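Local atomic coordinates of HD-GYP domain-containing protein (Bdellovibrio bacteriovorus, PDB entry 3TM8), a protein that is of unknown function but belongs to the HD-GYP class of cyclic-di-GMP phosphodiesterases and carries two iron ions in its HD domain. Residues Ser25-Thr30 with Asn119-Phe124; Glu131-Cys136 with His245-Val250; Ser168-Thr173 with Leu202-His207; Thr176-Leu181 with Gln194-Gly199. All coordinates share one frame; numbering follows the deposited sequence.

Contact 1: residues Ser25-Thr30 with Asn119-Phe124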
loop_
_atom_site.group_PDB
_atom_site.type_symbol
_atom_site.label_atom_id
_atom_site.label_comp_id
_atom_site.label_asym_id
_atom_site.label_seq_id
_atom_site.Cartn_x
_atom_site.Cartn_y
_atom_site.Cartn_z
ATOM N N SER A 25 15.949 14.280 1.766
ATOM C CA SER A 25 14.755 13.798 1.095
ATOM C C SER A 25 13.652 13.437 2.085
ATOM O O SER A 25 13.906 13.015 3.217
ATOM C CB SER A 25 15.077 12.608 0.187
ATOM O OG SER A 25 15.380 11.460 0.948
ATOM N N ILE A 26 12.424 13.644 1.637
ATOM C CA ILE A 26 11.233 13.206 2.350
ATOM C C ILE A 26 10.332 12.485 1.349
ATOM O O ILE A 26 10.400 12.742 0.149
ATOM C CB ILE A 26 10.478 14.386 3.023
ATOM C CG1 ILE A 26 9.984 15.398 1.983
ATOM C CG2 ILE A 26 11.344 15.047 4.095
ATOM C CD1 ILE A 26 8.913 16.335 2.532
ATOM N N ARG A 27 9.493 11.580 1.834
ATOM C CA ARG A 27 8.550 10.901 0.958
ATOM C C ARG A 27 7.261 11.700 0.893
ATOM O O ARG A 27 6.730 12.143 1.905
ATOM C CB ARG A 27 8.305 9.465 1.420
ATOM C CG ARG A 27 9.590 8.665 1.468
ATOM C CD ARG A 27 9.363 7.157 1.553
ATOM N NE ARG A 27 10.647 6.501 1.724
ATOM C CZ ARG A 27 11.250 6.349 2.897
ATOM N NH1 ARG A 27 10.642 6.745 4.012
ATOM N NH2 ARG A 27 12.451 5.784 2.957
ATOM N N VAL A 28 6.757 11.890 -0.316
ATOM C CA VAL A 28 5.631 12.788 -0.510
ATOM C C VAL A 28 4.358 12.316 0.191
ATOM O O VAL A 28 3.509 13.128 0.542
ATOM C CB VAL A 28 5.401 13.055 -2.014
ATOM C CG1 VAL A 28 4.114 13.836 -2.246
ATOM C CG2 VAL A 28 6.606 13.804 -2.585
ATOM N N SER A 29 4.233 11.010 0.422
ATOM C CA SER A 29 3.038 10.512 1.096
ATOM C C SER A 29 2.943 10.947 2.560
ATOM O O SER A 29 1.924 10.715 3.194
ATOM C CB SER A 29 2.937 8.994 0.993
ATOM O OG SER A 29 3.995 8.387 1.696
ATOM N N THR A 30 3.999 11.567 3.088
ATOM C CA THR A 30 3.971 12.115 4.440
ATOM C C THR A 30 3.393 13.530 4.512
ATOM O O THR A 30 3.294 14.091 5.598
ATOM C CB THR A 30 5.368 12.114 5.110
ATOM O OG1 THR A 30 6.249 12.999 4.414
ATOM C CG2 THR A 30 5.958 10.709 5.162
ATOM N N ASN A 119 5.882 3.933 5.444
ATOM C CA ASN A 119 6.513 2.849 6.186
ATOM C C ASN A 119 6.928 1.717 5.250
ATOM O O ASN A 119 7.986 1.112 5.416
ATOM C CB ASN A 119 5.571 2.293 7.254
ATOM C CG ASN A 119 5.163 3.329 8.286
ATOM O OD1 ASN A 119 5.820 4.362 8.469
ATOM N ND2 ASN A 119 4.066 3.056 8.975
ATOM N N ALA A 120 6.080 1.433 4.266
ATOM C CA ALA A 120 6.376 0.386 3.289
ATOM C C ALA A 120 7.574 0.768 2.430
ATOM O O ALA A 120 8.468 -0.045 2.193
ATOM C CB ALA A 120 5.180 0.137 2.410
ATOM N N GLU A 121 7.596 2.016 1.967
ATOM C CA GLU A 121 8.697 2.491 1.142
ATOM C C GLU A 121 10.011 2.406 1.906
ATOM O O GLU A 121 11.042 2.046 1.348
ATOM C CB GLU A 121 8.437 3.926 0.686
ATOM C CG GLU A 121 7.252 4.083 -0.264
ATOM C CD GLU A 121 7.070 5.515 -0.740
ATOM O OE1 GLU A 121 6.260 6.254 -0.131
ATOM O OE2 GLU A 121 7.736 5.897 -1.721
ATOM N N GLU A 122 9.975 2.747 3.189
ATOM C CA GLU A 122 11.178 2.694 4.007
ATOM C C GLU A 122 11.729 1.260 4.065
ATOM O O GLU A 122 12.930 1.045 3.960
ATOM C CB GLU A 122 10.893 3.263 5.397
ATOM C CG GLU A 122 11.935 2.952 6.444
ATOM C CD GLU A 122 13.232 3.683 6.251
ATOM O OE1 GLU A 122 13.270 4.671 5.485
ATOM O OE2 GLU A 122 14.221 3.266 6.887
ATOM N N VAL A 123 10.847 0.273 4.203
ATOM C CA VAL A 123 11.289 -1.115 4.166
ATOM C C VAL A 123 11.833 -1.505 2.771
ATOM O O VAL A 123 12.889 -2.131 2.658
ATOM C CB VAL A 123 10.150 -2.067 4.609
ATOM C CG1 VAL A 123 10.554 -3.524 4.411
ATOM C CG2 VAL A 123 9.761 -1.793 6.078
ATOM N N PHE A 124 11.133 -1.113 1.710
ATOM C CA PHE A 124 11.603 -1.435 0.358
ATOM C C PHE A 124 13.010 -0.865 0.112
ATOM O O PHE A 124 13.837 -1.489 -0.554
ATOM C CB PHE A 124 10.670 -0.851 -0.708
ATOM C CG PHE A 124 9.310 -1.505 -0.797
ATOM C CD1 PHE A 124 9.003 -2.675 -0.112
ATOM C CD2 PHE A 124 8.333 -0.928 -1.597
ATOM C CE1 PHE A 124 7.741 -3.253 -0.238
ATOM C CE2 PHE A 124 7.080 -1.495 -1.719
ATOM C CZ PHE A 124 6.782 -2.654 -1.034
HETATM O O HOH W 1 12.158 7.511 6.499
HETATM O O HOH W 2 5.886 8.895 -1.124
#

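Contact 2: residues Glu131-Cys136 with His245-Val250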
loop_
_atom_site.group_PDB
_atom_site.type_symbol
_atom_site.label_atom_id
_atom_site.label_comp_id
_atom_site.label_asym_id
_atom_site.label_seq_id
_atom_site.Cartn_x
_atom_site.Cartn_y
_atom_site.Cartn_z
ATOM N N GLU A 131 14.896 -2.095 12.627
ATOM C CA GLU A 131 14.036 -1.086 13.227
ATOM C C GLU A 131 12.941 -0.624 12.268
ATOM O O GLU A 131 11.799 -0.440 12.668
ATOM C CB GLU A 131 14.870 0.114 13.688
ATOM C CG GLU A 131 14.049 1.286 14.204
ATOM C CD GLU A 131 14.904 2.379 14.833
ATOM O OE1 GLU A 131 16.072 2.552 14.421
ATOM O OE2 GLU A 131 14.405 3.060 15.752
ATOM N N SER A 132 13.289 -0.435 11.001
ATOM C CA SER A 132 12.306 0.030 10.026
ATOM C C SER A 132 11.234 -1.023 9.773
ATOM O O SER A 132 10.052 -0.703 9.600
ATOM C CB SER A 132 12.985 0.403 8.709
ATOM O OG SER A 132 13.831 1.519 8.887
ATOM N N TYR A 133 11.653 -2.283 9.734
ATOM C CA TYR A 133 10.698 -3.376 9.591
ATOM C C TYR A 133 9.770 -3.416 10.805
ATOM O O TYR A 133 8.548 -3.486 10.670
ATOM C CB TYR A 133 11.418 -4.714 9.412
ATOM C CG TYR A 133 10.474 -5.900 9.348
ATOM C CD1 TYR A 133 9.974 -6.345 8.130
ATOM C CD2 TYR A 133 10.078 -6.579 10.503
ATOM C CE1 TYR A 133 9.112 -7.424 8.061
ATOM C CE2 TYR A 133 9.212 -7.665 10.439
ATOM C CZ TYR A 133 8.736 -8.078 9.212
ATOM O OH TYR A 133 7.877 -9.152 9.132
ATOM N N ASN A 134 10.349 -3.331 11.995
ATOM C CA ASN A 134 9.538 -3.424 13.204
ATOM C C ASN A 134 8.603 -2.228 13.352
ATOM O O ASN A 134 7.486 -2.368 13.841
ATOM C CB ASN A 134 10.407 -3.586 14.449
ATOM C CG ASN A 134 11.056 -4.950 14.527
ATOM O OD1 ASN A 134 10.599 -5.899 13.891
ATOM N ND2 ASN A 134 12.116 -5.062 15.318
ATOM N N TYR A 135 9.050 -1.050 12.928
ATOM C CA TYR A 135 8.184 0.116 12.924
ATOM C C TYR A 135 6.991 -0.110 11.988
ATOM O O TYR A 135 5.843 0.160 12.344
ATOM C CB TYR A 135 8.972 1.355 12.496
ATOM C CG TYR A 135 8.186 2.635 12.641
ATOM C CD1 TYR A 135 8.220 3.359 13.830
ATOM C CD2 TYR A 135 7.392 3.111 11.603
ATOM C CE1 TYR A 135 7.492 4.527 13.977
ATOM C CE2 TYR A 135 6.656 4.277 11.741
ATOM C CZ TYR A 135 6.714 4.982 12.930
ATOM O OH TYR A 135 5.989 6.141 13.070
ATOM N N CYS A 136 7.272 -0.610 10.786
ATOM C CA CYS A 136 6.225 -0.899 9.814
ATOM C C CYS A 136 5.239 -1.920 10.385
ATOM O O CYS A 136 4.019 -1.781 10.231
ATOM C CB CYS A 136 6.848 -1.421 8.513
ATOM S SG CYS A 136 5.717 -1.639 7.142
ATOM N N HIS A 245 14.763 -11.041 10.664
ATOM C CA HIS A 245 13.717 -10.206 11.242
ATOM C C HIS A 245 12.393 -10.273 10.486
ATOM O O HIS A 245 11.375 -9.816 10.994
ATOM C CB HIS A 245 14.182 -8.750 11.380
ATOM C CG HIS A 245 14.639 -8.133 10.096
ATOM N ND1 HIS A 245 15.868 -8.409 9.539
ATOM C CD2 HIS A 245 14.039 -7.249 9.265
ATOM C CE1 HIS A 245 16.006 -7.722 8.418
ATOM N NE2 HIS A 245 14.911 -7.010 8.230
ATOM N N PHE A 246 12.399 -10.830 9.276
ATOM C CA PHE A 246 11.151 -10.975 8.528
ATOM C C PHE A 246 10.306 -12.118 9.080
ATOM O O PHE A 246 10.804 -13.223 9.310
ATOM C CB PHE A 246 11.404 -11.174 7.027
ATOM C CG PHE A 246 11.379 -9.895 6.236
ATOM C CD1 PHE A 246 10.325 -9.618 5.378
ATOM C CD2 PHE A 246 12.399 -8.967 6.362
ATOM C CE1 PHE A 246 10.295 -8.441 4.655
ATOM C CE2 PHE A 246 12.373 -7.786 5.640
ATOM C CZ PHE A 246 11.318 -7.524 4.785
ATOM N N ASP A 247 9.024 -11.851 9.294
ATOM C CA ASP A 247 8.102 -12.904 9.712
ATOM C C ASP A 247 7.820 -13.876 8.565
ATOM O O ASP A 247 7.667 -13.462 7.418
ATOM C CB ASP A 247 6.790 -12.305 10.202
ATOM C CG ASP A 247 6.960 -11.498 11.468
ATOM O OD1 ASP A 247 6.940 -12.099 12.561
ATOM O OD2 ASP A 247 7.115 -10.265 11.365
ATOM N N GLN A 248 7.732 -15.164 8.879
ATOM C CA GLN A 248 7.481 -16.159 7.841
ATOM C C GLN A 248 6.198 -15.871 7.057
ATOM O O GLN A 248 6.164 -16.036 5.839
ATOM C CB GLN A 248 7.430 -17.571 8.426
ATOM C CG GLN A 248 7.365 -18.649 7.354
ATOM C CD GLN A 248 8.600 -18.657 6.466
ATOM O OE1 GLN A 248 9.730 -18.656 6.958
ATOM N NE2 GLN A 248 8.391 -18.659 5.153
ATOM N N THR A 249 5.148 -15.438 7.749
ATOM C CA THR A 249 3.888 -15.127 7.083
ATOM C C THR A 249 4.081 -14.038 6.026
ATOM O O THR A 249 3.498 -14.095 4.942
ATOM C CB THR A 249 2.830 -14.649 8.082
ATOM O OG1 THR A 249 2.525 -15.706 9.001
ATOM C CG2 THR A 249 1.562 -14.217 7.355
ATOM N N VAL A 250 4.895 -13.036 6.352
ATOM C CA VAL A 250 5.169 -11.938 5.432
ATOM C C VAL A 250 5.953 -12.438 4.210
ATOM O O VAL A 250 5.629 -12.099 3.068
ATOM C CB VAL A 250 5.917 -10.809 6.170
ATOM C CG1 VAL A 250 6.360 -9.731 5.199
ATOM C CG2 VAL A 250 5.025 -10.229 7.274
HETATM O O HOH W 3 10.963 -8.536 13.497
#

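Contact 3: residues Ser168-Thr173 with Leu202-His207. With FE (Fe (III) ion), chain D; FE (Fe (III) ion), chain E; PO4 (phosphate ion), chain C; DMS (dimethyl sulfoxide), chain F.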
loop_
_atom_site.group_PDB
_atom_site.type_symbol
_atom_site.label_atom_id
_atom_site.label_comp_id
_atom_site.label_asym_id
_atom_site.label_seq_id
_atom_site.Cartn_x
_atom_site.Cartn_y
_atom_site.Cartn_z
ATOM N N SER A 168 3.619 1.007 -3.509
ATOM C CA SER A 168 3.426 1.248 -2.088
ATOM C C SER A 168 1.983 1.667 -1.795
ATOM O O SER A 168 1.370 1.175 -0.850
ATOM C CB SER A 168 4.432 2.252 -1.552
ATOM O OG SER A 168 4.369 3.440 -2.301
ATOM N N HIS A 169 1.423 2.556 -2.611
ATOM C CA HIS A 169 0.013 2.912 -2.441
ATOM C C HIS A 169 -0.865 1.657 -2.642
ATOM O O HIS A 169 -1.782 1.374 -1.863
ATOM C CB HIS A 169 -0.349 4.043 -3.405
ATOM C CG HIS A 169 -1.739 4.578 -3.257
ATOM N ND1 HIS A 169 -2.008 5.931 -3.284
ATOM C CD2 HIS A 169 -2.936 3.961 -3.137
ATOM C CE1 HIS A 169 -3.309 6.123 -3.170
ATOM N NE2 HIS A 169 -3.896 4.943 -3.071
ATOM N N HIS A 170 -0.551 0.891 -3.680
ATOM C CA HIS A 170 -1.264 -0.347 -3.984
ATOM C C HIS A 170 -1.166 -1.341 -2.813
ATOM O O HIS A 170 -2.143 -2.008 -2.468
ATOM C CB HIS A 170 -0.706 -0.894 -5.308
ATOM C CG HIS A 170 -0.997 -2.338 -5.589
ATOM N ND1 HIS A 170 -2.252 -2.818 -5.912
ATOM C CD2 HIS A 170 -0.161 -3.401 -5.669
ATOM C CE1 HIS A 170 -2.172 -4.113 -6.165
ATOM N NE2 HIS A 170 -0.917 -4.494 -6.023
ATOM N N GLY A 171 -0.008 -1.403 -2.153
ATOM C CA GLY A 171 0.126 -2.237 -0.970
ATOM C C GLY A 171 -0.819 -1.796 0.138
ATOM O O GLY A 171 -1.454 -2.627 0.802
ATOM N N VAL A 172 -0.931 -0.492 0.361
ATOM C CA VAL A 172 -1.870 -0.029 1.380
ATOM C C VAL A 172 -3.310 -0.417 1.013
ATOM O O VAL A 172 -4.072 -0.910 1.849
ATOM C CB VAL A 172 -1.765 1.493 1.636
ATOM C CG1 VAL A 172 -2.731 1.896 2.742
ATOM C CG2 VAL A 172 -0.326 1.890 2.003
ATOM N N THR A 173 -3.666 -0.242 -0.253
ATOM C CA THR A 173 -5.010 -0.582 -0.693
ATOM C C THR A 173 -5.293 -2.068 -0.513
ATOM O O THR A 173 -6.338 -2.447 0.013
ATOM C CB THR A 173 -5.231 -0.171 -2.153
ATOM O OG1 THR A 173 -5.197 1.254 -2.213
ATOM C CG2 THR A 173 -6.589 -0.651 -2.638
ATOM N N LEU A 202 3.570 -5.028 1.988
ATOM C CA LEU A 202 4.860 -5.264 1.362
ATOM C C LEU A 202 4.806 -6.213 0.168
ATOM O O LEU A 202 5.850 -6.540 -0.396
ATOM C CB LEU A 202 5.837 -5.812 2.401
ATOM C CG LEU A 202 6.087 -4.952 3.650
ATOM C CD1 LEU A 202 6.993 -5.698 4.622
ATOM C CD2 LEU A 202 6.694 -3.597 3.271
ATOM N N HIS A 203 3.603 -6.642 -0.221
ATOM C CA HIS A 203 3.490 -7.815 -1.083
ATOM C C HIS A 203 4.236 -7.687 -2.405
ATOM O O HIS A 203 4.773 -8.674 -2.909
ATOM C CB HIS A 203 2.028 -8.236 -1.306
ATOM C CG HIS A 203 1.289 -7.419 -2.322
ATOM N ND1 HIS A 203 0.685 -6.212 -2.027
ATOM C CD2 HIS A 203 1.053 -7.646 -3.637
ATOM C CE1 HIS A 203 0.107 -5.735 -3.117
ATOM N NE2 HIS A 203 0.304 -6.592 -4.104
ATOM N N ASP A 204 4.276 -6.476 -2.962
ATOM C CA ASP A 204 4.856 -6.258 -4.288
ATOM C C ASP A 204 6.279 -5.732 -4.255
ATOM O O ASP A 204 6.742 -5.079 -5.195
ATOM C CB ASP A 204 3.941 -5.372 -5.134
ATOM C CG ASP A 204 2.930 -6.181 -5.932
ATOM O OD1 ASP A 204 3.192 -7.384 -6.165
ATOM O OD2 ASP A 204 1.879 -5.618 -6.324
ATOM N N TYR A 205 6.994 -6.057 -3.186
ATOM C CA TYR A 205 8.406 -5.717 -3.082
ATOM C C TYR A 205 9.199 -6.118 -4.337
ATOM O O TYR A 205 10.126 -5.416 -4.754
ATOM C CB TYR A 205 9.004 -6.372 -1.837
ATOM C CG TYR A 205 10.491 -6.169 -1.696
ATOM C CD1 TYR A 205 11.060 -4.900 -1.796
ATOM C CD2 TYR A 205 11.330 -7.250 -1.472
ATOM C CE1 TYR A 205 12.435 -4.722 -1.659
ATOM C CE2 TYR A 205 12.689 -7.085 -1.349
ATOM C CZ TYR A 205 13.239 -5.825 -1.442
ATOM O OH TYR A 205 14.596 -5.696 -1.311
ATOM N N GLY A 206 8.827 -7.239 -4.953
ATOM C CA GLY A 206 9.512 -7.697 -6.150
ATOM C C GLY A 206 9.466 -6.731 -7.321
ATOM O O GLY A 206 10.298 -6.829 -8.235
ATOM N N HIS A 207 8.494 -5.822 -7.320
ATOM C CA HIS A 207 8.389 -4.825 -8.389
ATOM C C HIS A 207 9.224 -3.572 -8.116
ATOM O O HIS A 207 9.274 -2.688 -8.959
ATOM C CB HIS A 207 6.942 -4.345 -8.597
ATOM C CG HIS A 207 6.008 -5.355 -9.192
ATOM N ND1 HIS A 207 6.294 -6.081 -10.330
ATOM C CD2 HIS A 207 4.740 -5.686 -8.845
ATOM C CE1 HIS A 207 5.260 -6.849 -10.629
ATOM N NE2 HIS A 207 4.300 -6.622 -9.749
HETATM FE FE FE D . -0.058 -6.419 -6.341
HETATM FE FE FE E . 2.126 -8.881 -7.274
HETATM P P PO4 C . 0.473 -7.104 -9.386
HETATM O O1 PO4 C . 0.590 -6.469 -10.748
HETATM O O2 PO4 C . -0.172 -6.182 -8.379
HETATM O O3 PO4 C . -0.477 -8.323 -9.440
HETATM O O4 PO4 C . 1.822 -7.634 -8.947
HETATM S S DMS F . -7.345 3.205 -4.650
HETATM O O DMS F . -5.701 2.637 -4.357
HETATM C C1 DMS F . -8.296 1.831 -5.353
HETATM C C2 DMS F . -8.162 3.307 -3.046
HETATM O O HOH W 4 0.449 -8.317 -6.514
#

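Contact 4: residues Thr176-Leu181 with Gln194-Gly199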
loop_
_atom_site.group_PDB
_atom_site.type_symbol
_atom_site.label_atom_id
_atom_site.label_comp_id
_atom_site.label_asym_id
_atom_site.label_seq_id
_atom_site.Cartn_x
_atom_site.Cartn_y
_atom_site.Cartn_z
ATOM N N THR A 176 -5.843 -2.899 3.064
ATOM C CA THR A 176 -7.138 -2.418 3.528
ATOM C C THR A 176 -8.238 -3.425 3.166
ATOM O O THR A 176 -9.062 -3.804 4.012
ATOM C CB THR A 176 -7.454 -1.036 2.920
ATOM O OG1 THR A 176 -6.357 -0.141 3.160
ATOM C CG2 THR A 176 -8.714 -0.440 3.530
ATOM N N LEU A 177 -8.242 -3.862 1.907
ATOM C CA LEU A 177 -9.188 -4.869 1.458
ATOM C C LEU A 177 -8.955 -6.174 2.201
ATOM O O LEU A 177 -9.903 -6.877 2.535
ATOM C CB LEU A 177 -9.057 -5.096 -0.044
ATOM C CG LEU A 177 -9.392 -3.924 -0.967
ATOM C CD1 LEU A 177 -9.000 -4.259 -2.400
ATOM C CD2 LEU A 177 -10.878 -3.563 -0.884
ATOM N N SER A 178 -7.696 -6.495 2.479
ATOM C CA SER A 178 -7.390 -7.727 3.205
ATOM C C SER A 178 -7.920 -7.719 4.643
ATOM O O SER A 178 -8.428 -8.735 5.129
ATOM C CB SER A 178 -5.885 -8.015 3.192
ATOM O OG SER A 178 -5.416 -8.290 1.879
ATOM N N ILE A 179 -7.791 -6.587 5.327
ATOM C CA ILE A 179 -8.333 -6.473 6.685
ATOM C C ILE A 179 -9.844 -6.686 6.662
ATOM O O ILE A 179 -10.399 -7.450 7.464
ATOM C CB ILE A 179 -8.029 -5.087 7.310
ATOM C CG1 ILE A 179 -6.535 -4.954 7.616
ATOM C CG2 ILE A 179 -8.870 -4.874 8.581
ATOM C CD1 ILE A 179 -6.067 -3.513 7.796
ATOM N N ALA A 180 -10.515 -6.025 5.725
ATOM C CA ALA A 180 -11.963 -6.154 5.616
ATOM C C ALA A 180 -12.368 -7.582 5.256
ATOM O O ALA A 180 -13.341 -8.105 5.798
ATOM C CB ALA A 180 -12.521 -5.162 4.601
ATOM N N LEU A 181 -11.624 -8.217 4.354
ATOM C CA LEU A 181 -11.914 -9.594 3.959
ATOM C C LEU A 181 -11.730 -10.546 5.144
ATOM O O LEU A 181 -12.550 -11.441 5.383
ATOM C CB LEU A 181 -11.040 -10.006 2.771
ATOM C CG LEU A 181 -11.170 -11.449 2.282
ATOM C CD1 LEU A 181 -12.614 -11.781 1.934
ATOM C CD2 LEU A 181 -10.281 -11.630 1.074
ATOM N N GLN A 194 -2.403 -8.660 12.013
ATOM C CA GLN A 194 -1.238 -7.787 11.904
ATOM C C GLN A 194 -0.306 -8.270 10.788
ATOM O O GLN A 194 0.150 -7.483 9.965
ATOM C CB GLN A 194 -0.476 -7.731 13.222
ATOM C CG GLN A 194 0.791 -6.901 13.156
ATOM C CD GLN A 194 1.470 -6.850 14.501
ATOM O OE1 GLN A 194 1.421 -7.821 15.263
ATOM N NE2 GLN A 194 2.068 -5.717 14.824
ATOM N N LEU A 195 -0.013 -9.565 10.766
ATOM C CA LEU A 195 0.911 -10.112 9.777
ATOM C C LEU A 195 0.320 -10.126 8.366
ATOM O O LEU A 195 1.042 -9.911 7.394
ATOM C CB LEU A 195 1.390 -11.506 10.188
ATOM C CG LEU A 195 2.239 -11.519 11.466
ATOM C CD1 LEU A 195 2.701 -12.929 11.786
ATOM C CD2 LEU A 195 3.432 -10.561 11.342
ATOM N N LEU A 196 -0.986 -10.353 8.264
ATOM C CA LEU A 196 -1.712 -10.250 7.003
ATOM C C LEU A 196 -1.574 -8.841 6.438
ATOM O O LEU A 196 -1.285 -8.653 5.255
ATOM C CB LEU A 196 -3.190 -10.589 7.224
ATOM C CG LEU A 196 -4.161 -10.281 6.083
ATOM C CD1 LEU A 196 -3.861 -11.147 4.872
ATOM C CD2 LEU A 196 -5.607 -10.454 6.537
ATOM N N THR A 197 -1.785 -7.852 7.302
ATOM C CA THR A 197 -1.721 -6.455 6.902
ATOM C C THR A 197 -0.305 -6.089 6.462
ATOM O O THR A 197 -0.100 -5.454 5.415
ATOM C CB THR A 197 -2.190 -5.552 8.053
ATOM O OG1 THR A 197 -3.548 -5.885 8.366
ATOM C CG2 THR A 197 -2.096 -4.075 7.678
ATOM N N LEU A 198 0.677 -6.497 7.258
ATOM C CA LEU A 198 2.073 -6.231 6.930
ATOM C C LEU A 198 2.489 -6.885 5.608
ATOM O O LEU A 198 3.135 -6.254 4.757
ATOM C CB LEU A 198 2.976 -6.693 8.074
ATOM C CG LEU A 198 4.475 -6.471 7.912
ATOM C CD1 LEU A 198 4.800 -4.991 7.677
ATOM C CD2 LEU A 198 5.209 -7.018 9.140
ATOM N N GLY A 199 2.136 -8.156 5.438
ATOM C CA GLY A 199 2.448 -8.853 4.209
ATOM C C GLY A 199 1.776 -8.208 3.016
ATOM O O GLY A 199 2.402 -8.022 1.962
#

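Contact 1: residues Ser25-Thr30 with Asn119-Phe124
Arg-27 reaches from the end of strand 23-27, one half of a two-stranded antiparallel sheet with strand 74-78, onto helix 105-125, where Glu-121 and Glu-122 receive it. The contact therefore joins the small N-terminal sheet to the helical body, and the arginine does most of the work. Its CB lies beside the carboxylate of Glu-121, and from CG the chain runs out straight, sliding past Glu-121 in the opposite direction. CD packs on Glu-121 CB at 3.5 Å, and NE sits at the same distance from that CB. This is contact with the aliphatic root of the glutamate: Arg-27 NE and Glu-121 OE2 stay 4.6 Å apart, too far for a salt bridge. Further out, one face of the guanidinium lies against the helix, with Glu-122 CA 3.4 Å above its plane. The tip then makes the salt bridge, NH2 giving a hydrogen bond of 2.9 Å to Glu-122 OE1 with an N-H...O angle of 152°. NH2 meets OE1 on the anti side, 22° out of the carboxylate plane. Glu-122 turns its chain at chi2 (71°) to offer that oxygen, while its OE2 bonds Ser-132. Glu-125 and Asn-118 add further bonds to the guanidinium, which should hold its rotation firmly. At the other end of the contact, Ser-29 OG is spoken for by Gly-114 O. A water accepts a hydrogen bond from Ser-29 N at 3.1 Å and lies 2.8 Å from Glu-121 OE1, bridging the two.

Contact 2: residues Glu131-Cys136 with His245-Val250
With CG trans to the backbone N (chi1 176°), Tyr-133 extends its ring from helix 130-149 across to His-245, Phe-246 and Asp-247. His-245 takes the rarer position with CG between N and the carbonyl carbon (chi1 56°), which swings its imidazole back to meet the tyrosine. The three rings form an aromatic cluster. His-245 presents its CD2 edge in an offset edge-to-face pair, 3.6 Å from Tyr-133 CB, while its NE2 bonds Pro-127 O. Phe-246 meets the tyrosine obliquely, Tyr-133 CE1 standing 3.6 Å above the centre of the phenylalanine ring.

The hydroxyl is gripped twice by one residue. Asp-247 N donates to Tyr-133 OH at 2.9 Å, almost straight at 172°, and Tyr-133 OH in turn donates to Asp-247 OD2 at 2.6 Å, reaching it on the anti side. A salt bridge from Lys-137 to the same OD2 probably steadies the carboxylate's negative charge. Asp-247 sits at the N-cap position of helix 248-256, but its carboxylate serves the tyrosine and makes no capping bond. Helix 190-202 adjoins with Leu-198 against Tyr-133 and Leu-195 against Asp-247, and Val-123 of helix 105-125 packs on Phe-246.

Contact 3: residues Ser168-Thr173 with Leu202-His207
His-170 and His-203 converge on one iron(III) ion, their NE2 atoms only 3.1 Å apart because both are ligands. His-170 NE2 binds at 2.1 Å and His-203 NE2 at 2.3 Å, with the two ring planes inclined at 62°. His-170 comes off helix 167-185, where a chi1 of 162° swings its imidazole toward the iron, and its ND1 is bonded to Asp-288, a second-shell carboxylate that fixes the ring's rotation and would probably make NE2 a stronger electron donor. His-203 is held likewise through ND1, by Ala-200 O. At the ring's edge lies Gly-171, its CA 4.1 Å from His-203 CE1, so the histidine packs directly on the helix backbone.

His-203 and Asp-204 are the adjacent His-Asp pair that gives the HD domain its name, placed here on a type I turn just after helix 190-202. The aspartate bridges two metals: OD2, which lies at the edge of the His-170 ring and in its plane, binds the first iron at 2.1 Å, while OD1 binds the second, also at 2.1 Å. Asn-285 is the remaining protein ligand of the first iron; His-232, His-257 and Glu-258 are those of the second. A solvent oxygen, water 4, also joins the irons, as does a phosphate, probably from the crystallisation liquor. His-207 NE2 donates to phosphate O4 at 2.8 Å, an oxygen that also binds the second iron.

Contact 4: residues Thr176-Leu181 with Gln194-Gly199
Leu-196 leads the second segment into the contact, aimed at Ser-178 on helix 167-185. Its chi1 of 169° carries CG out toward the serine, and a bend at chi2 (66°) puts CD2 3.6 Å from the carbonyl oxygen Ser-178 O, while its CG and CD1 each lie 4.1 Å from Ser-178 CB. The serine offers this methylene because its hydroxyl is turned back along its own helix to bond Val-174 O; the leucine thus meets carbon and backbone, and the polar group is satisfied without it. The leucine also touches Val-281 of helix 276-293, whose Leu-280 and Ala-284 lie against Ser-178.

One residue on, Thr-197 stands where the backbones come closest, its CA 6.6 Å from that of Ile-179. Helices 167-185 and 190-202, consecutive in the all-helical HD domain, cross here steeply, and the small side chains of Ser-178 and Thr-197 are consistent with so close an approach. Thr-197 OG1 lies beside its own backbone N and bonds Thr-193 O. That same oxygen rests in close van der Waals contact against the ethyl branch of Ile-179, 3.2 Å from CG1 and 3.5 Å from CD1. The isoleucine's chi1 of -70° sends this branch across to the threonine, where CD1 also reaches Thr-197 CG2 at 4.0 Å.

Leu-198 follows on the side of the helix turned to helix 130-149, packing on Tyr-133 and Cys-136, while Tyr-143 and Val-144 of that helix touch Ile-179 and Thr-197 respectively.

Contact 1 comes first along the chain; contact 2 then closes a long loop in which contact 3 is nested, and contact 4 lies inside contact 3. Contacts 3 and 4 both join helix 167-185 to helix 190-202 or the turn after it, their centres 12 Å apart, so the iron ligands sit just beyond a packed helix pair. Contact 2 touches contact 4 through Leu-198 and Leu-195, and contact 3 through Leu-202. Contact 1 meets contact 3 where Phe-124 packs on Tyr-205 and Leu-202, and contact 2 through consecutive helices 105-125 and 130-149. Helix 105-125 thus lies between the N-terminal sheet and the iron-bearing HD domain, with helix 130-149 packed beside it.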